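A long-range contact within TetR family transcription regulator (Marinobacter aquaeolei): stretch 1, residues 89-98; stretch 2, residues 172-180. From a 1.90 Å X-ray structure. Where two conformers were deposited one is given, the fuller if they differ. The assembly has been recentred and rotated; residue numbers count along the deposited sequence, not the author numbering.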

# COMPACT_ATOMS: atom_id res chain seq x y z
N TRP B 89 -11.55 -4.57 -13.63
CA TRP B 89 -10.80 -3.41 -13.09
C TRP B 89 -11.69 -2.22 -12.92
O TRP B 89 -11.71 -1.60 -11.85
N HIS B 90 -12.43 -1.90 -13.97
CA HIS B 90 -13.40 -0.81 -13.91
C HIS B 90 -14.44 -1.07 -12.84
O HIS B 90 -14.80 -0.15 -12.12
N THR B 91 -14.96 -2.30 -12.73
CA THR B 91 -16.01 -2.58 -11.70
C THR B 91 -15.45 -2.43 -10.25
O THR B 91 -16.05 -1.78 -9.40
N LEU B 92 -14.25 -2.94 -10.03
CA LEU B 92 -13.59 -2.84 -8.72
C LEU B 92 -13.26 -1.38 -8.35
O LEU B 92 -13.44 -0.96 -7.20
N PHE B 93 -12.81 -0.62 -9.32
CA PHE B 93 -12.46 0.76 -9.07
C PHE B 93 -13.74 1.51 -8.69
O PHE B 93 -13.72 2.30 -7.73
N ARG B 94 -14.85 1.24 -9.38
CA ARG B 94 -16.12 1.90 -9.07
C ARG B 94 -16.64 1.50 -7.70
O ARG B 94 -17.19 2.33 -6.99
N ILE B 95 -16.50 0.23 -7.34
CA ILE B 95 -16.89 -0.23 -6.01
C ILE B 95 -16.10 0.50 -4.93
O ILE B 95 -16.68 0.95 -3.95
N GLY B 96 -14.78 0.64 -5.14
CA GLY B 96 -13.92 1.36 -4.18
C GLY B 96 -14.35 2.80 -4.01
O GLY B 96 -14.35 3.33 -2.90
N LEU B 97 -14.71 3.46 -5.12
CA LEU B 97 -15.14 4.87 -5.07
C LEU B 97 -16.48 5.07 -4.34
O LEU B 97 -16.62 6.04 -3.59
N GLU B 98 -17.40 4.14 -4.51
CA GLU B 98 -18.72 4.26 -3.91
C GLU B 98 -18.81 3.68 -2.50
O GLU B 98 -19.52 4.23 -1.65
N GLU B 172 -7.91 12.19 -9.98
CA GLU B 172 -9.32 12.24 -10.36
C GLU B 172 -9.78 10.94 -11.00
O GLU B 172 -9.24 10.53 -12.02
N GLY B 173 -10.79 10.33 -10.39
CA GLY B 173 -11.28 9.03 -10.84
C GLY B 173 -12.29 9.10 -12.00
O GLY B 173 -13.39 8.55 -11.91
N THR B 174 -11.88 9.73 -13.09
CA THR B 174 -12.66 9.74 -14.33
C THR B 174 -12.56 8.38 -15.03
O THR B 174 -11.60 7.62 -14.82
N ASP B 175 -13.54 8.10 -15.89
CA ASP B 175 -13.53 6.85 -16.67
C ASP B 175 -12.22 6.73 -17.45
O ASP B 175 -11.61 5.66 -17.53
N GLU B 176 -11.81 7.83 -18.06
CA GLU B 176 -10.56 7.92 -18.80
C GLU B 176 -9.34 7.54 -17.97
O GLU B 176 -8.49 6.74 -18.43
N HIS B 177 -9.21 8.17 -16.80
CA HIS B 177 -8.11 7.88 -15.89
C HIS B 177 -8.14 6.43 -15.39
O HIS B 177 -7.09 5.82 -15.26
N ILE B 178 -9.32 5.89 -15.11
CA ILE B 178 -9.44 4.52 -14.65
C ILE B 178 -8.90 3.59 -15.75
O ILE B 178 -8.15 2.65 -15.47
N GLU B 179 -9.25 3.90 -17.00
CA GLU B 179 -8.82 3.09 -18.17
C GLU B 179 -7.30 3.20 -18.35
O GLU B 179 -6.63 2.20 -18.58
N LEU B 180 -6.75 4.40 -18.28
CA LEU B 180 -5.33 4.63 -18.42
C LEU B 180 -4.54 3.86 -17.35
O LEU B 180 -3.54 3.22 -17.65

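Packing of a helical segment (residues 89-98) against a loop and the first turns of a second helix (residues 172-180) in a TetR family transcription regulator. The two helix axes approach to 10.2 Å and run at 125° to one another, and the contact buries 433 Å² in all. The backbones come nearest where His90 faces Ile178, with their CA atoms 6.7 Å apart; further along, Leu97 lies across from Gly173, CA to CA 8.1 Å.

The principal bump is Ile178. Its CA-to-CB bond points toward the first helix, and its side chain, with chi1 m and chi2 t, enters a hollow formed by Trp89, His90, Phe93 and Leu97. These residues follow the i, i+1, i+4, i+8 pattern of one helical face, so the hollow has aromatic walls near the start of the segment and an aliphatic one further along. Phe93, chi1 t, turns a ring face to the isoleucine: Ile178 CG1 sits 3.6 Å from the centroid of the Phe93 ring and only 12° off its normal, a close CH-pi contact. Ile178 CG2 lies over a face of the His90 imidazole, 3.8 Å from the ring centroid, and also meets the indole, with Trp89 CD1 3.7 Å from Ile178 CG2. At the far end the fit loosens, with Leu97 CD1 4.4 Å from Ile178 CD1.

Leu97, chi1 m and chi2 t, also reaches the loop, its CD1 4.1 Å from Gly173 O. The absence of a side chain at Gly173 suits this close approach: a CB in the ideal position would point toward the first helix and lie a tight 3.3 Å from Leu97 CD1.

Polar groups border this apolar fit. Trp89, chi1 t, points toward the second stretch, and its NE1 makes a weak hydrogen bond to Ile178 O at 3.0 Å, bent to 128° at the hydrogen. His90 starts sideways, but chi1 m brings its ring to the second helix; NE2 donates to Glu179 OE1 at 2.7 Å, near the ring plane, leaving a face for Ile178. Glu179 has its CA-to-CB bond directed away overall, yet chi1 t and chi2 p carry its carboxylate back to the histidine.

Arg94, m at chi1 and t at chi2 and chi3, and Asp175, chi1 m, likewise leave their backbones sideways and converge at their ends. Arg94 NH2 forms a salt bridge with Asp175 OD1 at 2.8 Å, the oxygen lying at the edge of the guanidinium. Water 1 ties this pair to the imidazole: it accepts from Arg94 NE at 2.9 Å, donates to Asp175 OD1 at 2.8 Å and hydrogen-bonds His90 ND1 at 2.7 Å. Outside the contact, Thr174, chi1 p, points away and caps its helix, OG1 accepting from His177 N at 3.0 Å, while His177 ND1 donates to Glu172 O at 2.8 Å, bracing the turn that leads into the helix.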

# COMPACT_ATOMS: atom_id res chain seq x y z
CB TRP B 89 -9.61 -3.07 -13.96
CG TRP B 89 -8.90 -1.80 -13.69
CD1 TRP B 89 -9.32 -0.54 -14.00
CD2 TRP B 89 -7.63 -1.65 -13.05
NE1 TRP B 89 -8.40 0.37 -13.57
CE2 TRP B 89 -7.34 -0.28 -13.01
CE3 TRP B 89 -6.69 -2.56 -12.54
CZ2 TRP B 89 -6.15 0.23 -12.48
CZ3 TRP B 89 -5.54 -2.08 -12.03
CH2 TRP B 89 -5.26 -0.66 -11.99
CB HIS B 90 -14.09 -0.54 -15.28
CG HIS B 90 -13.29 0.32 -16.21
ND1 HIS B 90 -13.46 1.69 -16.31
CD2 HIS B 90 -12.33 -0.00 -17.11
CE1 HIS B 90 -12.63 2.16 -17.23
NE2 HIS B 90 -11.93 1.15 -17.72
CB THR B 91 -16.58 -3.98 -11.91
OG1 THR B 91 -17.22 -3.99 -13.19
CG2 THR B 91 -17.57 -4.30 -10.81
CB LEU B 92 -12.33 -3.65 -8.69
CG LEU B 92 -12.43 -5.18 -8.54
CD1 LEU B 92 -11.07 -5.84 -8.84
CD2 LEU B 92 -12.98 -5.64 -7.24
CB PHE B 93 -11.78 1.34 -10.31
CG PHE B 93 -10.88 2.51 -10.01
CD1 PHE B 93 -11.40 3.69 -9.54
CD2 PHE B 93 -9.52 2.45 -10.28
CE1 PHE B 93 -10.59 4.77 -9.30
CE2 PHE B 93 -8.72 3.50 -10.00
CZ PHE B 93 -9.24 4.68 -9.54
CB ARG B 94 -17.17 1.57 -10.12
CG ARG B 94 -16.89 2.24 -11.43
CD ARG B 94 -17.89 1.85 -12.53
NE ARG B 94 -17.78 2.80 -13.64
CZ ARG B 94 -18.78 3.51 -14.16
NH1 ARG B 94 -20.05 3.39 -13.75
NH2 ARG B 94 -18.50 4.36 -15.14
CB ILE B 95 -16.76 -1.76 -5.84
CG1 ILE B 95 -17.74 -2.49 -6.77
CG2 ILE B 95 -16.93 -2.17 -4.34
CD1 ILE B 95 -17.43 -4.03 -6.94
CB LEU B 97 -15.24 5.49 -6.47
CG LEU B 97 -13.90 5.69 -7.20
CD1 LEU B 97 -14.19 6.15 -8.66
CD2 LEU B 97 -12.94 6.66 -6.47
CB GLU B 98 -19.77 3.61 -4.82
CG GLU B 98 -19.84 4.26 -6.22
CD GLU B 98 -20.55 5.62 -6.25
OE1 GLU B 98 -21.78 5.66 -6.01
OE2 GLU B 98 -19.89 6.65 -6.55
CB GLU B 172 -9.57 13.40 -11.30
CG GLU B 172 -9.86 14.68 -10.54
CD GLU B 172 -10.35 15.80 -11.45
OE1 GLU B 172 -10.39 15.60 -12.70
OE2 GLU B 172 -10.69 16.88 -10.91
CB THR B 174 -12.16 10.76 -15.32
OG1 THR B 174 -10.81 10.43 -15.70
CG2 THR B 174 -12.21 12.23 -14.72
CB ASP B 175 -14.72 6.78 -17.64
CG ASP B 175 -16.07 6.53 -16.96
OD1 ASP B 175 -16.15 5.71 -16.01
OD2 ASP B 175 -17.07 7.11 -17.43
CB GLU B 176 -10.32 9.35 -19.33
CG GLU B 176 -10.87 9.63 -20.72
CD GLU B 176 -10.26 10.88 -21.40
OE1 GLU B 176 -10.48 12.01 -20.94
OE2 GLU B 176 -9.59 10.71 -22.44
CB HIS B 177 -8.08 8.85 -14.68
CG HIS B 177 -7.48 10.19 -14.98
ND1 HIS B 177 -7.50 11.23 -14.07
CD2 HIS B 177 -6.82 10.65 -16.07
CE1 HIS B 177 -6.90 12.28 -14.59
NE2 HIS B 177 -6.48 11.96 -15.81
CB ILE B 178 -10.90 4.17 -14.22
CG1 ILE B 178 -11.31 4.92 -12.93
CG2 ILE B 178 -11.02 2.72 -13.99
CD1 ILE B 178 -12.85 4.98 -12.63
CB GLU B 179 -9.55 3.55 -19.44
CG GLU B 179 -9.15 2.84 -20.74
CD GLU B 179 -9.78 1.47 -20.93
OE1 GLU B 179 -10.53 0.96 -20.03
OE2 GLU B 179 -9.54 0.91 -22.02
CB LEU B 180 -5.04 6.11 -18.29
CG LEU B 180 -3.60 6.59 -18.21
CD1 LEU B 180 -2.81 6.11 -19.46
CD2 LEU B 180 -3.64 8.12 -18.14
O HOH W 1 -15.35 3.24 -15.08